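Side-chain contacts in peroxisomal acyl-CoA oxidase 1A (Solanum lycopersicum, PDB 2FON), which probably oxidises fatty acyl-CoA thioesters with the help of FAD in the opening step of peroxisomal beta-oxidation: residues F81-T84 against L85-A89; L98-S101 against Q102-T106; D119-G123 against M124-A128; K140-P143 against L144-M148. All blocks are in the same frame, centred on the assembly; numbering follows the deposited sequence.

Contact 1 (F81-T84 against L85-A89)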
loop_
_atom_site.group_PDB
_atom_site.type_symbol
_atom_site.label_atom_id
_atom_site.label_comp_id
_atom_site.label_asym_id
_atom_site.label_seq_id
_atom_site.Cartn_x
_atom_site.Cartn_y
_atom_site.Cartn_z
ATOM N N PHE B 81 -22.827 -10.414 -5.701
ATOM C CA PHE B 81 -23.073 -10.272 -7.133
ATOM C C PHE B 81 -24.549 -10.100 -7.540
ATOM O O PHE B 81 -24.876 -9.344 -8.477
ATOM C CB PHE B 81 -22.469 -11.431 -7.866
ATOM C CG PHE B 81 -22.355 -11.212 -9.323
ATOM C CD1 PHE B 81 -21.360 -10.370 -9.834
ATOM C CD2 PHE B 81 -23.216 -11.847 -10.203
ATOM C CE1 PHE B 81 -21.262 -10.154 -11.225
ATOM C CE2 PHE B 81 -23.125 -11.628 -11.556
ATOM C CZ PHE B 81 -22.155 -10.787 -12.074
ATOM N N LYS B 82 -25.434 -10.810 -6.841
ATOM C CA LYS B 82 -26.837 -10.735 -7.153
ATOM C C LYS B 82 -27.199 -9.328 -6.796
ATOM O O LYS B 82 -27.795 -8.605 -7.616
ATOM C CB LYS B 82 -27.633 -11.750 -6.339
ATOM C CG LYS B 82 -29.155 -11.672 -6.498
ATOM C CD LYS B 82 -29.786 -12.823 -5.681
ATOM C CE LYS B 82 -31.318 -12.917 -5.849
ATOM N NZ LYS B 82 -31.829 -14.298 -5.563
ATOM N N ASN B 83 -26.764 -8.911 -5.606
ATOM C CA ASN B 83 -26.936 -7.562 -5.204
ATOM C C ASN B 83 -26.376 -6.534 -6.185
ATOM O O ASN B 83 -27.007 -5.538 -6.414
ATOM C CB ASN B 83 -26.419 -7.324 -3.816
ATOM C CG ASN B 83 -27.108 -6.166 -3.179
ATOM O OD1 ASN B 83 -28.272 -6.297 -2.810
ATOM N ND2 ASN B 83 -26.448 -5.006 -3.104
ATOM N N THR B 84 -25.222 -6.747 -6.785
ATOM C CA THR B 84 -24.779 -5.803 -7.800
ATOM C C THR B 84 -25.798 -5.768 -8.927
ATOM O O THR B 84 -26.162 -4.703 -9.415
ATOM C CB THR B 84 -23.371 -6.160 -8.367
ATOM O OG1 THR B 84 -22.438 -6.193 -7.287
ATOM C CG2 THR B 84 -22.880 -5.150 -9.433
ATOM N N LEU B 85 -26.277 -6.929 -9.353
ATOM C CA LEU B 85 -27.137 -6.945 -10.533
ATOM C C LEU B 85 -28.339 -6.092 -10.255
ATOM O O LEU B 85 -28.668 -5.219 -11.061
ATOM C CB LEU B 85 -27.492 -8.350 -10.943
ATOM C CG LEU B 85 -26.216 -9.141 -11.366
ATOM C CD1 LEU B 85 -26.535 -10.487 -12.021
ATOM C CD2 LEU B 85 -25.232 -8.337 -12.236
ATOM N N ARG B 86 -28.909 -6.287 -9.063
ATOM C CA ARG B 86 -30.072 -5.557 -8.611
ATOM C C ARG B 86 -29.939 -4.060 -8.697
ATOM O O ARG B 86 -30.810 -3.385 -9.259
ATOM C CB ARG B 86 -30.337 -5.898 -7.175
ATOM C CG ARG B 86 -31.761 -5.581 -6.768
ATOM C CD ARG B 86 -31.868 -5.474 -5.313
ATOM N NE ARG B 86 -31.556 -4.095 -5.038
ATOM C CZ ARG B 86 -30.538 -3.669 -4.314
ATOM N NH1 ARG B 86 -29.710 -4.531 -3.766
ATOM N NH2 ARG B 86 -30.366 -2.375 -4.151
ATOM N N LYS B 87 -28.850 -3.548 -8.111
ATOM C CA LYS B 87 -28.519 -2.152 -8.173
ATOM C C LYS B 87 -28.264 -1.742 -9.616
ATOM O O LYS B 87 -28.693 -0.712 -10.047
ATOM C CB LYS B 87 -27.281 -1.937 -7.384
ATOM C CG LYS B 87 -27.405 -1.161 -6.097
ATOM C CD LYS B 87 -25.982 -1.183 -5.466
ATOM C CE LYS B 87 -25.970 -0.892 -3.984
ATOM N NZ LYS B 87 -24.852 -1.575 -3.261
ATOM N N ALA B 88 -27.569 -2.569 -10.389
ATOM C CA ALA B 88 -27.344 -2.224 -11.789
ATOM C C ALA B 88 -28.686 -1.975 -12.603
ATOM O O ALA B 88 -28.838 -0.946 -13.312
ATOM C CB ALA B 88 -26.439 -3.254 -12.444
ATOM N N ALA B 89 -29.632 -2.902 -12.460
ATOM C CA ALA B 89 -30.961 -2.754 -12.982
ATOM C C ALA B 89 -31.655 -1.529 -12.419
ATOM O O ALA B 89 -32.291 -0.742 -13.179
ATOM C CB ALA B 89 -31.789 -4.003 -12.672
#
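The phenyl ring of F81 turns one face to the branched end of L85, one turn further along helix 77-97. This is an i, i+4 pair within an alpha-helix of the N-terminal helical domain of the acyl-CoA oxidase fold. L85 CD2 sits over that face of the ring, 4.3 Å from the F81 ring centroid, as a CH-pi contact. The other methyl, L85 CD1, reaches F81 CE2 at 3.6 Å. F81 CG is anti to the backbone N (chi1 -165°), which turns the ring along the helix to meet L85. The loop residues V201 and D257 also touch F81. The second subunit closes over this side, with its A663 on F81 and its I670 on L85. With alanine in place of L85 both methyls go, which is likely to bare this face of F81 and open a gap toward I670 of the second subunit.

N83 and R86 run side by side on a partly exposed side of the helix, their amide and guanidinium planes 56° apart. R86 also packs on Y669 of the second subunit, and K82 NZ forms a salt bridge with D664 of that subunit. The buried polar ends of T84 and K87 both turn to E114, outside this stretch. T84 OG1 hydrogen-bonds to E114 OE2, and K87 NZ forms a salt bridge with E114 OE1. Regular backbone bonds carry the helix through: L85 N to F81 O is 2.9 Å, and R86 N to K82 O is 3.0 Å. The same pattern goes on to A88 N, which bonds to T84 O at 2.7 Å.

Contact 2 (L98-S101 against Q102-T106)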
loop_
_atom_site.group_PDB
_atom_site.type_symbol
_atom_site.label_atom_id
_atom_site.label_comp_id
_atom_site.label_asym_id
_atom_site.label_seq_id
_atom_site.Cartn_x
_atom_site.Cartn_y
_atom_site.Cartn_z
ATOM N N LEU B 98 -36.117 9.124 -15.011
ATOM C CA LEU B 98 -35.797 10.534 -14.777
ATOM C C LEU B 98 -35.219 11.192 -16.029
ATOM O O LEU B 98 -34.818 12.351 -16.000
ATOM C CB LEU B 98 -34.891 10.743 -13.547
ATOM C CG LEU B 98 -35.094 10.094 -12.164
ATOM C CD1 LEU B 98 -33.747 10.013 -11.448
ATOM C CD2 LEU B 98 -36.047 10.881 -11.326
ATOM N N ARG B 99 -35.213 10.454 -17.139
ATOM C CA ARG B 99 -34.813 10.996 -18.460
ATOM C C ARG B 99 -33.422 11.670 -18.432
ATOM O O ARG B 99 -33.188 12.656 -19.162
ATOM C CB ARG B 99 -35.884 11.996 -19.013
ATOM C CG ARG B 99 -37.130 11.359 -19.661
ATOM C CD ARG B 99 -37.904 12.295 -20.589
ATOM N NE ARG B 99 -37.655 13.677 -20.211
ATOM C CZ ARG B 99 -38.403 14.412 -19.373
ATOM N NH1 ARG B 99 -39.507 13.946 -18.790
ATOM N NH2 ARG B 99 -38.048 15.652 -19.124
ATOM N N LEU B 100 -32.558 11.202 -17.541
ATOM C CA LEU B 100 -31.200 11.690 -17.445
ATOM C C LEU B 100 -30.507 11.590 -18.787
ATOM O O LEU B 100 -30.693 10.615 -19.487
ATOM C CB LEU B 100 -30.396 10.818 -16.450
ATOM C CG LEU B 100 -30.927 10.746 -15.008
ATOM C CD1 LEU B 100 -29.972 9.991 -14.100
ATOM C CD2 LEU B 100 -31.294 12.157 -14.422
ATOM N N SER B 101 -29.701 12.586 -19.139
ATOM C CA SER B 101 -28.763 12.479 -20.252
ATOM C C SER B 101 -27.641 11.479 -19.962
ATOM O O SER B 101 -27.431 11.087 -18.803
ATOM C CB SER B 101 -28.121 13.819 -20.459
ATOM O OG SER B 101 -27.666 14.313 -19.217
ATOM N N GLN B 102 -26.888 11.097 -20.993
ATOM C CA GLN B 102 -25.726 10.215 -20.796
ATOM C C GLN B 102 -24.652 10.795 -19.843
ATOM O O GLN B 102 -24.046 10.073 -19.005
ATOM C CB GLN B 102 -25.123 9.771 -22.130
ATOM C CG GLN B 102 -25.872 8.564 -22.817
ATOM C CD GLN B 102 -25.236 8.193 -24.189
ATOM O OE1 GLN B 102 -24.678 9.067 -24.858
ATOM N NE2 GLN B 102 -25.331 6.911 -24.608
ATOM N N GLU B 103 -24.447 12.100 -19.925
ATOM C CA GLU B 103 -23.585 12.767 -18.955
ATOM C C GLU B 103 -24.129 12.508 -17.549
ATOM O O GLU B 103 -23.420 11.964 -16.681
ATOM C CB GLU B 103 -23.457 14.241 -19.306
ATOM C CG GLU B 103 -23.103 15.199 -18.209
ATOM C CD GLU B 103 -23.397 16.666 -18.638
ATOM O OE1 GLU B 103 -22.673 17.610 -18.199
ATOM O OE2 GLU B 103 -24.373 16.863 -19.417
ATOM N N GLU B 104 -25.406 12.818 -17.357
ATOM C CA GLU B 104 -26.045 12.606 -16.061
ATOM C C GLU B 104 -25.977 11.155 -15.546
ATOM O O GLU B 104 -25.688 10.938 -14.363
ATOM C CB GLU B 104 -27.469 13.083 -16.112
ATOM C CG GLU B 104 -27.555 14.538 -15.897
ATOM C CD GLU B 104 -28.961 15.087 -16.195
ATOM O OE1 GLU B 104 -29.641 14.563 -17.110
ATOM O OE2 GLU B 104 -29.386 16.053 -15.507
ATOM N N ALA B 105 -26.228 10.199 -16.444
ATOM C CA ALA B 105 -26.105 8.784 -16.185
ATOM C C ALA B 105 -24.699 8.400 -15.791
ATOM O O ALA B 105 -24.500 7.483 -14.969
ATOM C CB ALA B 105 -26.520 7.998 -17.392
ATOM N N THR B 106 -23.697 9.055 -16.361
ATOM C CA THR B 106 -22.323 8.745 -15.888
ATOM C C THR B 106 -22.176 9.070 -14.373
ATOM O O THR B 106 -21.750 8.210 -13.561
ATOM C CB THR B 106 -21.243 9.498 -16.697
ATOM O OG1 THR B 106 -21.600 9.490 -18.093
ATOM C CG2 THR B 106 -19.945 8.851 -16.531
#
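S101 and E104 form a capping box at the start of helix 102-112, with S101 as the N-cap. Hydrogen bonds dominate. E104 N gives its hydrogen to S101 OG at 3.3 Å, and S101 N returns a bond to E104 OE1 at 2.8 Å. That second bond uses the anti lone pair of OE1. S101 OG also donates to E104 OE1 at 2.9 Å, coming from above the carboxylate plane. S101 OG stands between its own backbone N and carbonyl carbon (chi1 49°), which lets it serve both E104 N and OE1. One carboxylate oxygen is thus gripped by two donors of a single residue.

The charge of E104 is met on its other oxygen, where OE2 forms a salt bridge with R56. This ties the cap to helix 48-62.

Apolar contact is slight. L100 crosses the E104 side chain at about a right angle, with CB of L100 3.7 Å from CB of E104. L100 and A105 both rest on I95 of the preceding helix.

In the backbone, R99 has positive phi and is the C-prime residue of a Schellman motif that ends helix 77-97. Only L100 separates it from the N-cap S101. A105 N bonds to S101 O at 2.8 Å. One residue on, Q102 O accepts twice from T106, and T106 N and T106 OG1 reach it from opposite faces of its plane, OG1 at 2.7 Å.

Contact 3 (D119-G123 against M124-A128)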
loop_
_atom_site.group_PDB
_atom_site.type_symbol
_atom_site.label_atom_id
_atom_site.label_comp_id
_atom_site.label_asym_id
_atom_site.label_seq_id
_atom_site.Cartn_x
_atom_site.Cartn_y
_atom_site.Cartn_z
ATOM N N ASP B 119 -19.929 -0.260 -16.001
ATOM C CA ASP B 119 -18.687 0.457 -16.221
ATOM C C ASP B 119 -17.973 0.122 -17.545
ATOM O O ASP B 119 -17.529 1.030 -18.232
ATOM C CB ASP B 119 -17.727 0.251 -15.033
ATOM C CG ASP B 119 -18.244 0.908 -13.697
ATOM O OD1 ASP B 119 -19.051 1.935 -13.726
ATOM O OD2 ASP B 119 -17.814 0.369 -12.618
ATOM N N LEU B 120 -17.881 -1.152 -17.923
ATOM C CA LEU B 120 -17.221 -1.479 -19.187
ATOM C C LEU B 120 -18.085 -1.299 -20.471
ATOM O O LEU B 120 -17.591 -0.823 -21.551
ATOM C CB LEU B 120 -16.533 -2.836 -19.080
ATOM C CG LEU B 120 -15.386 -2.393 -18.154
ATOM C CD1 LEU B 120 -15.396 -3.007 -16.719
ATOM C CD2 LEU B 120 -13.984 -2.398 -18.842
ATOM N N HIS B 121 -19.374 -1.615 -20.343
ATOM C CA HIS B 121 -20.298 -1.482 -21.441
ATOM C C HIS B 121 -20.276 -0.018 -21.913
ATOM O O HIS B 121 -19.855 0.242 -23.028
ATOM C CB HIS B 121 -21.656 -1.975 -20.972
ATOM C CG HIS B 121 -22.787 -1.666 -21.897
ATOM N ND1 HIS B 121 -23.223 -2.552 -22.864
ATOM C CD2 HIS B 121 -23.599 -0.589 -21.976
ATOM C CE1 HIS B 121 -24.228 -2.013 -23.527
ATOM N NE2 HIS B 121 -24.477 -0.824 -23.010
ATOM N N TRP B 122 -20.655 0.932 -21.053
ATOM C CA TRP B 122 -20.556 2.359 -21.353
ATOM C C TRP B 122 -19.137 2.885 -21.498
ATOM O O TRP B 122 -18.868 3.757 -22.321
ATOM C CB TRP B 122 -21.245 3.119 -20.259
ATOM C CG TRP B 122 -22.683 2.739 -20.228
ATOM C CD1 TRP B 122 -23.290 1.873 -19.351
ATOM C CD2 TRP B 122 -23.689 3.153 -21.156
ATOM N NE1 TRP B 122 -24.632 1.770 -19.671
ATOM C CE2 TRP B 122 -24.897 2.526 -20.774
ATOM C CE3 TRP B 122 -23.691 4.025 -22.245
ATOM C CZ2 TRP B 122 -26.091 2.710 -21.447
ATOM C CZ3 TRP B 122 -24.913 4.235 -22.935
ATOM C CH2 TRP B 122 -26.091 3.573 -22.526
ATOM N N GLY B 123 -18.225 2.302 -20.719
ATOM C CA GLY B 123 -16.908 2.849 -20.554
ATOM C C GLY B 123 -15.943 2.397 -21.602
ATOM O O GLY B 123 -15.050 3.150 -21.922
ATOM N N MET B 124 -16.094 1.177 -22.140
ATOM C CA MET B 124 -15.134 0.655 -23.130
ATOM C C MET B 124 -15.792 0.045 -24.381
ATOM O O MET B 124 -15.312 0.275 -25.491
ATOM C CB MET B 124 -14.192 -0.376 -22.509
ATOM C CG MET B 124 -13.197 0.158 -21.474
ATOM S SD MET B 124 -11.704 1.019 -22.103
ATOM C CE MET B 124 -10.625 -0.333 -22.613
ATOM N N PHE B 125 -16.876 -0.726 -24.203
ATOM C CA PHE B 125 -17.547 -1.431 -25.295
ATOM C C PHE B 125 -18.152 -0.441 -26.268
ATOM O O PHE B 125 -17.914 -0.521 -27.457
ATOM C CB PHE B 125 -18.609 -2.384 -24.733
ATOM C CG PHE B 125 -19.471 -3.072 -25.772
ATOM C CD1 PHE B 125 -18.998 -4.183 -26.475
ATOM C CD2 PHE B 125 -20.784 -2.646 -26.003
ATOM C CE1 PHE B 125 -19.799 -4.864 -27.404
ATOM C CE2 PHE B 125 -21.600 -3.298 -26.952
ATOM C CZ PHE B 125 -21.098 -4.416 -27.659
ATOM N N ILE B 126 -18.934 0.513 -25.791
ATOM C CA ILE B 126 -19.430 1.515 -26.682
ATOM C C ILE B 126 -18.297 2.366 -27.279
ATOM O O ILE B 126 -18.251 2.534 -28.498
ATOM C CB ILE B 126 -20.411 2.376 -25.990
ATOM C CG1 ILE B 126 -21.623 1.514 -25.624
ATOM C CG2 ILE B 126 -20.731 3.604 -26.881
ATOM C CD1 ILE B 126 -22.923 2.295 -25.360
ATOM N N PRO B 127 -17.410 2.953 -26.443
ATOM C CA PRO B 127 -16.314 3.711 -27.100
ATOM C C PRO B 127 -15.506 2.971 -28.169
ATOM O O PRO B 127 -15.060 3.588 -29.145
ATOM C CB PRO B 127 -15.462 4.220 -25.932
ATOM C CG PRO B 127 -16.488 4.352 -24.814
ATOM C CD PRO B 127 -17.393 3.142 -24.982
ATOM N N ALA B 128 -15.383 1.669 -28.045
ATOM C CA ALA B 128 -14.648 0.920 -29.074
ATOM C C ALA B 128 -15.407 0.843 -30.392
ATOM O O ALA B 128 -14.816 0.969 -31.478
ATOM C CB ALA B 128 -14.257 -0.491 -28.591
#
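The FAD pocket is bordered by helix 118-132, where L120 and M124 lie side by side and point the same way. L120 CD2 meets M124 CG at 3.8 Å. L120 itself touches the bound FAD, and M124 packs on Y154, an FAD-binding residue.

The backbone is wider than an alpha-helix here. L120 O accepts from two donors, M124 N and F125 N, the latter at 2.7 Å. I126 N then bonds to H121 O at 2.9 Å, a step of five residues.

On another side, the rings of H121 and F125 are nearly parallel, with planes 21° apart. They are slid so far that they barely overlap, and the centroids are 5.7 Å apart. Both imidazole nitrogens of H121 are held from outside: NE2 bonds to A145 O and ND1 to G152 N, which fixes the turn of the ring. The W122 side chain runs alongside I126, with W122 CE3 3.6 Å from I126 CD1. R109 makes a cation-pi contact with W122.

P127 has no N-H for the turn before, and its ring leans on two carbonyls, CG lying 3.4 Å from G123 O. An alanine at this position would take away the ring and is likely to leave a gap beside the carbonyls of W122 and G123, with the bend less firmly fixed. A pi-type turn followed by a proline kink thus marks this FAD-side helix.

Contact 4 (K140-P143 against L144-M148)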
loop_
_atom_site.group_PDB
_atom_site.type_symbol
_atom_site.label_atom_id
_atom_site.label_comp_id
_atom_site.label_asym_id
_atom_site.label_seq_id
_atom_site.Cartn_x
_atom_site.Cartn_y
_atom_site.Cartn_z
ATOM N N LYS B 140 -25.804 0.119 -36.868
ATOM C CA LYS B 140 -26.365 -1.122 -36.375
ATOM C C LYS B 140 -26.116 -1.403 -34.890
ATOM O O LYS B 140 -27.049 -1.695 -34.177
ATOM C CB LYS B 140 -25.942 -2.323 -37.214
ATOM C CG LYS B 140 -26.403 -3.612 -36.580
ATOM C CD LYS B 140 -26.176 -4.787 -37.442
ATOM C CE LYS B 140 -26.285 -6.016 -36.591
ATOM N NZ LYS B 140 -25.951 -7.141 -37.485
ATOM N N TRP B 141 -24.880 -1.352 -34.406
ATOM C CA TRP B 141 -24.666 -1.816 -33.037
ATOM C C TRP B 141 -25.000 -0.823 -31.890
ATOM O O TRP B 141 -25.359 -1.233 -30.798
ATOM C CB TRP B 141 -23.284 -2.450 -32.890
ATOM C CG TRP B 141 -23.144 -3.741 -33.669
ATOM C CD1 TRP B 141 -22.654 -3.866 -34.927
ATOM C CD2 TRP B 141 -23.518 -5.073 -33.246
ATOM N NE1 TRP B 141 -22.678 -5.200 -35.334
ATOM C CE2 TRP B 141 -23.194 -5.963 -34.318
ATOM C CE3 TRP B 141 -24.101 -5.599 -32.086
ATOM C CZ2 TRP B 141 -23.440 -7.361 -34.261
ATOM C CZ3 TRP B 141 -24.327 -6.985 -32.010
ATOM C CH2 TRP B 141 -24.003 -7.856 -33.112
ATOM N N LEU B 142 -24.931 0.478 -32.146
ATOM C CA LEU B 142 -25.014 1.425 -31.070
ATOM C C LEU B 142 -26.423 1.574 -30.549
ATOM O O LEU B 142 -26.603 1.655 -29.340
ATOM C CB LEU B 142 -24.427 2.758 -31.481
ATOM C CG LEU B 142 -22.912 2.740 -31.559
ATOM C CD1 LEU B 142 -22.316 4.076 -31.915
ATOM C CD2 LEU B 142 -22.393 2.328 -30.248
ATOM N N PRO B 143 -27.445 1.604 -31.441
ATOM C CA PRO B 143 -28.783 1.703 -30.838
ATOM C C PRO B 143 -29.015 0.519 -29.867
ATOM O O PRO B 143 -29.552 0.731 -28.762
ATOM C CB PRO B 143 -29.729 1.673 -32.055
ATOM C CG PRO B 143 -28.924 2.199 -33.156
ATOM C CD PRO B 143 -27.545 1.576 -32.914
ATOM N N LEU B 144 -28.563 -0.682 -30.230
ATOM C CA LEU B 144 -28.719 -1.836 -29.349
ATOM C C LEU B 144 -28.065 -1.622 -27.980
ATOM O O LEU B 144 -28.703 -1.773 -26.941
ATOM C CB LEU B 144 -28.132 -3.089 -30.016
ATOM C CG LEU B 144 -28.837 -3.621 -31.292
ATOM C CD1 LEU B 144 -28.180 -4.891 -31.795
ATOM C CD2 LEU B 144 -30.389 -3.806 -31.090
ATOM N N ALA B 145 -26.779 -1.270 -27.979
ATOM C CA ALA B 145 -26.034 -0.975 -26.748
ATOM C C ALA B 145 -26.606 0.202 -25.942
ATOM O O ALA B 145 -26.548 0.156 -24.725
ATOM C CB ALA B 145 -24.582 -0.727 -27.071
ATOM N N TYR B 146 -27.116 1.248 -26.614
ATOM C CA TYR B 146 -27.694 2.416 -25.924
ATOM C C TYR B 146 -28.915 2.087 -25.104
ATOM O O TYR B 146 -29.114 2.666 -24.023
ATOM C CB TYR B 146 -28.004 3.589 -26.846
ATOM C CG TYR B 146 -26.789 4.339 -27.301
ATOM C CD1 TYR B 146 -26.784 5.080 -28.494
ATOM C CD2 TYR B 146 -25.637 4.280 -26.577
ATOM C CE1 TYR B 146 -25.633 5.768 -28.928
ATOM C CE2 TYR B 146 -24.491 4.940 -26.978
ATOM C CZ TYR B 146 -24.474 5.679 -28.147
ATOM O OH TYR B 146 -23.280 6.321 -28.462
ATOM N N LYS B 147 -29.722 1.147 -25.600
ATOM C CA LYS B 147 -30.883 0.651 -24.837
ATOM C C LYS B 147 -30.581 -0.624 -24.091
ATOM O O LYS B 147 -31.478 -1.220 -23.506
ATOM C CB LYS B 147 -32.097 0.412 -25.723
ATOM C CG LYS B 147 -32.605 1.638 -26.373
ATOM C CD LYS B 147 -33.501 1.252 -27.500
ATOM C CE LYS B 147 -33.189 2.029 -28.766
ATOM N NZ LYS B 147 -34.207 1.614 -29.804
ATOM N N MET B 148 -29.340 -1.082 -24.147
ATOM C CA MET B 148 -28.998 -2.284 -23.430
ATOM C C MET B 148 -29.852 -3.430 -23.834
ATOM O O MET B 148 -30.204 -4.221 -22.984
ATOM C CB MET B 148 -29.143 -2.106 -21.907
ATOM C CG MET B 148 -28.262 -1.003 -21.323
ATOM S SD MET B 148 -27.943 -1.140 -19.561
ATOM C CE MET B 148 -26.785 -2.488 -19.676
#
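L142 O takes the hydrogen of Y146 N at 2.8 Å, the shortest hydrogen bond between 140-143 and 144-148. The bond is fairly straight, with an N-H...O angle of 159°. Y146 uses its ring on the same residue: L142 CB lies over one face of the phenol ring, 4.1 Å from Y146 CE1. Y146 CG is anti to the carbonyl carbon (chi1 -74°), which swings the ring back along the helix over L142. Beyond this pair, Y146 packs on K130 of helix 118-132, and so does L142.

On another side of the helix, W141 and L144 meet more loosely. L144 CD1 comes obliquely to the indole, 4.2 Å from W141 CE3. One indole face carries K140 CE, set toward its rim. The ring of H204 also meets W141, with the planes at about 65°.

The backbone holds the last turns together. A145 N bonds to W141 O at 3.2 Å. K147 N reaches P143 O at the same length, 3.2 Å. P143 has no N-H to give to the turn before, so the helix is kinked there. The aliphatic part of K147 lies alongside the P143 carbonyl, with CE 3.9 Å from P143 O. M148 then takes positive phi, and its N makes a weak bond to A145 O. The chain leaves helix 135-146 through this Schellman motif.

How the contacts relate
All four contacts are local and belong to successive helices of the N-terminal helical domain. Contact 2 is the surface one and is mainly polar, a cap between two helices. The others are partly buried and rely more on rings and aliphatic groups. Contact 1 stands apart and faces the second subunit, while contact 3 lies nearest the FAD. Contacts 3 and 4 are neighbours on consecutive helices, their centres about 12 Å apart, and each has a proline kink. I126 CD1 of contact 3 packs on Y146 CE2 of contact 4 at 3.5 Å. Q102 of contact 2 reaches both, touching W122 and Y146.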